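Local coordinates for protein glycerate dehydrogenase/glyoxylate reductase (Thermus thermophilus, PDB 2CUK) that probably reduces glyoxylate and hydroxypyruvate to the corresponding 2-hydroxyacids with a nicotinamide cofactor, at residues M1-L14 / G21-P33. Sequence-based numbering, arbitrary orientation.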
loop_
_atom_site.group_PDB
_atom_site.type_symbol
_atom_site.label_atom_id
_atom_site.label_comp_id
_atom_site.label_asym_id
_atom_site.label_seq_id
_atom_site.Cartn_x
_atom_site.Cartn_y
_atom_site.Cartn_z
ATOM N N MET A 1 29.682 -5.514 34.816
ATOM C CA MET A 1 28.584 -6.253 34.134
ATOM C C MET A 1 28.528 -5.889 32.655
ATOM O O MET A 1 28.433 -4.716 32.294
ATOM C CB MET A 1 27.242 -5.928 34.794
ATOM C CG MET A 1 27.136 -6.382 36.245
ATOM S SD MET A 1 25.574 -5.896 37.006
ATOM C CE MET A 1 24.603 -7.396 36.806
ATOM N N ARG A 2 28.583 -6.905 31.803
ATOM C CA ARG A 2 28.545 -6.693 30.364
ATOM C C ARG A 2 27.267 -7.259 29.755
ATOM O O ARG A 2 26.774 -8.308 30.177
ATOM C CB ARG A 2 29.768 -7.343 29.712
ATOM C CG ARG A 2 29.863 -7.146 28.205
ATOM C CD ARG A 2 31.215 -7.608 27.674
ATOM N NE ARG A 2 31.423 -9.042 27.859
ATOM C CZ ARG A 2 30.744 -9.987 27.215
ATOM N NH1 ARG A 2 29.806 -9.654 26.337
ATOM N NH2 ARG A 2 31.001 -11.267 27.450
ATOM N N VAL A 3 26.733 -6.549 28.767
ATOM C CA VAL A 3 25.521 -6.967 28.072
ATOM C C VAL A 3 25.840 -7.178 26.594
ATOM O O VAL A 3 26.502 -6.348 25.970
ATOM C CB VAL A 3 24.401 -5.904 28.194
ATOM C CG1 VAL A 3 23.189 -6.320 27.360
ATOM C CG2 VAL A 3 24.000 -5.740 29.653
ATOM N N LEU A 4 25.373 -8.293 26.043
ATOM C CA LEU A 4 25.607 -8.602 24.641
ATOM C C LEU A 4 24.337 -8.446 23.808
ATOM O O LEU A 4 23.305 -9.048 24.107
ATOM C CB LEU A 4 26.142 -10.028 24.491
ATOM C CG LEU A 4 26.365 -10.516 23.057
ATOM C CD1 LEU A 4 27.361 -9.607 22.350
ATOM C CD2 LEU A 4 26.869 -11.945 23.074
ATOM N N VAL A 5 24.427 -7.619 22.770
ATOM C CA VAL A 5 23.315 -7.377 21.858
ATOM C C VAL A 5 23.793 -7.960 20.532
ATOM O O VAL A 5 24.758 -7.472 19.942
ATOM C CB VAL A 5 23.035 -5.868 21.706
ATOM C CG1 VAL A 5 21.747 -5.654 20.922
ATOM C CG2 VAL A 5 22.941 -5.216 23.079
ATOM N N THR A 6 23.116 -9.011 20.076
ATOM C CA THR A 6 23.494 -9.712 18.855
ATOM C C THR A 6 23.428 -8.944 17.538
ATOM O O THR A 6 23.971 -9.403 16.534
ATOM C CB THR A 6 22.678 -11.003 18.701
ATOM O OG1 THR A 6 21.289 -10.679 18.568
ATOM C CG2 THR A 6 22.876 -11.898 19.927
ATOM N N ARG A 7 22.770 -7.789 17.534
ATOM C CA ARG A 7 22.663 -6.979 16.319
ATOM C C ARG A 7 22.574 -5.499 16.668
ATOM O O ARG A 7 22.173 -5.140 17.773
ATOM C CB ARG A 7 21.415 -7.364 15.517
ATOM C CG ARG A 7 21.386 -8.787 14.996
ATOM C CD ARG A 7 22.442 -9.039 13.927
ATOM N NE ARG A 7 22.265 -10.359 13.327
ATOM C CZ ARG A 7 22.362 -11.505 13.994
ATOM N NH1 ARG A 7 22.648 -11.499 15.292
ATOM N NH2 ARG A 7 22.149 -12.658 13.374
ATOM N N THR A 8 22.944 -4.640 15.722
ATOM C CA THR A 8 22.860 -3.204 15.948
ATOM C C THR A 8 21.382 -2.823 15.942
ATOM O O THR A 8 20.598 -3.361 15.157
ATOM C CB THR A 8 23.596 -2.418 14.854
ATOM O OG1 THR A 8 23.162 -2.871 13.567
ATOM C CG2 THR A 8 25.099 -2.621 14.976
ATOM N N LEU A 9 21.002 -1.899 16.816
ATOM C CA LEU A 9 19.610 -1.479 16.924
ATOM C C LEU A 9 19.422 -0.004 16.594
ATOM O O LEU A 9 20.320 0.809 16.812
ATOM C CB LEU A 9 19.091 -1.739 18.342
ATOM C CG LEU A 9 19.288 -3.143 18.925
ATOM C CD1 LEU A 9 18.725 -3.175 20.340
ATOM C CD2 LEU A 9 18.599 -4.185 18.048
ATOM N N PRO A 10 18.244 0.357 16.065
ATOM C CA PRO A 10 17.946 1.744 15.710
ATOM C C PRO A 10 17.579 2.527 16.963
ATOM O O PRO A 10 17.008 1.969 17.903
ATOM C CB PRO A 10 16.771 1.599 14.756
ATOM C CG PRO A 10 16.015 0.459 15.371
ATOM C CD PRO A 10 17.119 -0.528 15.709
ATOM N N GLY A 11 17.905 3.816 16.977
ATOM C CA GLY A 11 17.594 4.630 18.138
ATOM C C GLY A 11 18.689 4.542 19.185
ATOM O O GLY A 11 19.687 3.850 18.987
ATOM N N LYS A 12 18.501 5.234 20.303
ATOM C CA LYS A 12 19.495 5.237 21.369
ATOM C C LYS A 12 19.011 4.604 22.670
ATOM O O LYS A 12 19.492 4.950 23.748
ATOM C CB LYS A 12 19.964 6.668 21.642
ATOM C CG LYS A 12 20.852 7.249 20.547
ATOM C CD LYS A 12 21.310 8.658 20.899
ATOM C CE LYS A 12 22.421 9.126 19.972
ATOM N NZ LYS A 12 23.632 8.259 20.079
ATOM N N ALA A 13 18.073 3.667 22.568
ATOM C CA ALA A 13 17.546 2.996 23.750
ATOM C C ALA A 13 18.666 2.364 24.573
ATOM O O ALA A 13 18.586 2.302 25.799
ATOM C CB ALA A 13 16.527 1.931 23.341
ATOM N N LEU A 14 19.710 1.897 23.900
ATOM C CA LEU A 14 20.834 1.270 24.589
ATOM C C LEU A 14 21.597 2.227 25.508
ATOM O O LEU A 14 22.192 1.796 26.498
ATOM C CB LEU A 14 21.798 0.655 23.571
ATOM C CG LEU A 14 21.293 -0.590 22.834
ATOM C CD1 LEU A 14 22.327 -1.042 21.822
ATOM C CD2 LEU A 14 21.001 -1.700 23.830
ATOM N N GLY A 21 26.173 2.401 33.835
ATOM C CA GLY A 21 27.483 1.829 34.079
ATOM C C GLY A 21 27.686 0.465 33.454
ATOM O O GLY A 21 28.741 -0.147 33.619
ATOM N N LEU A 22 26.679 -0.015 32.732
ATOM C CA LEU A 22 26.770 -1.316 32.082
ATOM C C LEU A 22 27.608 -1.229 30.814
ATOM O O LEU A 22 27.549 -0.239 30.089
ATOM C CB LEU A 22 25.373 -1.831 31.733
ATOM C CG LEU A 22 24.439 -2.142 32.903
ATOM C CD1 LEU A 22 23.028 -2.382 32.387
ATOM C CD2 LEU A 22 24.959 -3.355 33.657
ATOM N N GLU A 23 28.391 -2.269 30.559
ATOM C CA GLU A 23 29.198 -2.317 29.365
ATOM C C GLU A 23 28.409 -2.985 28.260
ATOM O O GLU A 23 28.024 -4.144 28.349
ATOM C CB GLU A 23 30.456 -3.129 29.671
ATOM C CG GLU A 23 31.697 -2.247 29.818
ATOM C CD GLU A 23 32.860 -2.897 29.106
ATOM O OE1 GLU A 23 32.976 -4.113 29.160
ATOM O OE2 GLU A 23 33.649 -2.175 28.497
ATOM N N VAL A 24 28.132 -2.237 27.197
ATOM C CA VAL A 24 27.332 -2.755 26.094
ATOM C C VAL A 24 28.145 -3.182 24.875
ATOM O O VAL A 24 28.827 -2.367 24.251
ATOM C CB VAL A 24 26.285 -1.713 25.631
ATOM C CG1 VAL A 24 25.384 -2.317 24.559
ATOM C CG2 VAL A 24 25.461 -1.241 26.816
ATOM N N GLU A 25 28.071 -4.468 24.546
ATOM C CA GLU A 25 28.722 -4.972 23.349
ATOM C C GLU A 25 27.701 -5.212 22.243
ATOM O O GLU A 25 26.793 -6.028 22.349
ATOM C CB GLU A 25 29.422 -6.284 23.706
ATOM C CG GLU A 25 30.395 -6.736 22.616
ATOM C CD GLU A 25 31.060 -8.029 23.040
ATOM O OE1 GLU A 25 31.572 -8.088 24.148
ATOM O OE2 GLU A 25 31.053 -8.974 22.252
ATOM N N VAL A 26 27.843 -4.426 21.171
ATOM C CA VAL A 26 26.896 -4.566 20.079
ATOM C C VAL A 26 27.573 -5.125 18.824
ATOM O O VAL A 26 28.530 -4.574 18.293
ATOM C CB VAL A 26 26.294 -3.189 19.801
ATOM C CG1 VAL A 26 25.208 -3.299 18.734
ATOM C CG2 VAL A 26 25.684 -2.632 21.076
ATOM N N HIS A 27 27.060 -6.288 18.385
ATOM C CA HIS A 27 27.649 -6.972 17.242
ATOM C C HIS A 27 27.183 -6.366 15.914
ATOM O O HIS A 27 25.997 -6.240 15.637
ATOM C CB HIS A 27 27.212 -8.435 17.321
ATOM C CG HIS A 27 27.744 -9.191 16.134
ATOM N ND1 HIS A 27 29.042 -9.552 16.008
ATOM C CD2 HIS A 27 27.046 -9.630 15.005
ATOM C CE1 HIS A 27 29.127 -10.194 14.828
ATOM N NE2 HIS A 27 27.946 -10.255 14.205
ATOM N N ARG A 28 28.169 -5.949 15.095
ATOM C CA ARG A 28 27.831 -5.345 13.809
ATOM C C ARG A 28 27.779 -6.388 12.687
ATOM O O ARG A 28 28.465 -7.399 12.707
ATOM C CB ARG A 28 28.900 -4.297 13.477
ATOM C CG ARG A 28 29.044 -3.229 14.560
ATOM C CD ARG A 28 30.181 -2.254 14.238
ATOM N NE ARG A 28 29.964 -1.618 12.933
ATOM C CZ ARG A 28 31.054 -1.296 12.210
ATOM N NH1 ARG A 28 32.263 -1.562 12.673
ATOM N NH2 ARG A 28 30.906 -0.698 11.024
ATOM N N GLY A 29 26.895 -6.135 11.704
ATOM C CA GLY A 29 26.845 -7.015 10.538
ATOM C C GLY A 29 25.520 -7.774 10.441
ATOM O O GLY A 29 24.678 -7.724 11.325
ATOM N N LEU A 30 25.385 -8.487 9.329
ATOM C CA LEU A 30 24.188 -9.254 9.025
ATOM C C LEU A 30 24.209 -10.676 9.586
ATOM O O LEU A 30 23.158 -11.303 9.727
ATOM C CB LEU A 30 24.009 -9.308 7.507
ATOM C CG LEU A 30 22.635 -8.981 6.926
ATOM C CD1 LEU A 30 22.161 -7.623 7.416
ATOM C CD2 LEU A 30 22.732 -9.002 5.407
ATOM N N PHE A 31 25.398 -11.182 9.908
ATOM C CA PHE A 31 25.529 -12.541 10.430
ATOM C C PHE A 31 26.293 -12.639 11.747
ATOM O O PHE A 31 27.162 -11.816 12.041
ATOM C CB PHE A 31 26.230 -13.430 9.399
ATOM C CG PHE A 31 25.506 -13.536 8.088
ATOM C CD1 PHE A 31 24.358 -14.317 7.972
ATOM C CD2 PHE A 31 25.965 -12.845 6.971
ATOM C CE1 PHE A 31 23.675 -14.409 6.758
ATOM C CE2 PHE A 31 25.292 -12.928 5.753
ATOM C CZ PHE A 31 24.143 -13.712 5.646
ATOM N N LEU A 32 25.961 -13.662 12.529
ATOM C CA LEU A 32 26.615 -13.926 13.810
ATOM C C LEU A 32 26.717 -15.439 13.993
ATOM O O LEU A 32 25.831 -16.067 14.576
ATOM C CB LEU A 32 25.820 -13.318 14.972
ATOM C CG LEU A 32 26.423 -13.533 16.366
ATOM C CD1 LEU A 32 27.846 -12.991 16.400
ATOM C CD2 LEU A 32 25.562 -12.847 17.418
ATOM N N PRO A 33 27.797 -16.046 13.476
ATOM C CA PRO A 33 28.009 -17.493 13.587
ATOM C C PRO A 33 27.907 -17.951 15.038
ATOM O O PRO A 33 28.399 -17.274 15.942
ATOM C CB PRO A 33 29.411 -17.676 13.013
ATOM C CG PRO A 33 29.480 -16.604 11.972
ATOM C CD PRO A 33 28.881 -15.419 12.697
HETATM O O HOH W 1 20.977 -10.049 10.870
HETATM O O HOH W 2 21.892 -13.809 10.338
HETATM O O HOH W 3 24.352 -5.990 13.582
HETATM O O HOH W 4 25.441 -3.820 11.630
#
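Val3 and Val5 each give one backbone N-H to the neighbouring strand and accept one from it: Val3 N to Glu23 O, Glu25 N to Val3 O, Val5 N to Glu25 O and His27 N to Val5 O (3.0 Å). Glu23 N on Met1 O (3.0 Å) makes the fifth bond of the parallel ladder. On the face bearing Arg2, Leu4, Glu23 and Glu25, Arg2 NH1 lies 3.2 Å from Glu25 OE1. That oxygen stands well out of the guanidinium plane, so the salt bridge is one of charge alone, and Arg2 gives a hydrogen bond from NH2 to Arg40 O. Leu4 CD1 rests against the carboxylate of Glu25. On the other face, that of Val3, Val5, Val24 and Val26, Val5 CG2 meets Val24 CG1, and Leu14 CD1 comes over to Val26 CG2 at 3.8 Å.

Past the strands, Thr6 O touches the edge of the His27 ring at CD2, while Leu32 CD1 sits 3.4 Å above the ring plane, over its centre. His27 NE2 donates to Phe31 O (2.8 Å), which fixes the ring's rotation. Arg7 folds back at chi2 (-67°), bringing its guanidinium to the 29-32 loop: Leu32 CB packs at NH1, two waters link NE and NH2 to Leu30 O, and NH1 reaches Thr6 O (2.8 Å) and a salt bridge to Asp53. A leucine in place of Arg7 would probably leave Asp53 without its charged mate and the two waters without their donors, freeing the loop to shift. Another water joins Thr8 N to His27 O and Gly29 O; Thr8 OG1 is hydrogen-bonded to Glu135 of the second subunit.

With helix 15-19 the strands form the edge beta-alpha-beta unit of a five-stranded parallel sheet, order 2-1-3-4-5, the flavodoxin-like topology usual for this family's substrate-binding domain. Helix 34-41 covers Leu4 and Leu32; helix 283-301 packs on Val3 and Leu22.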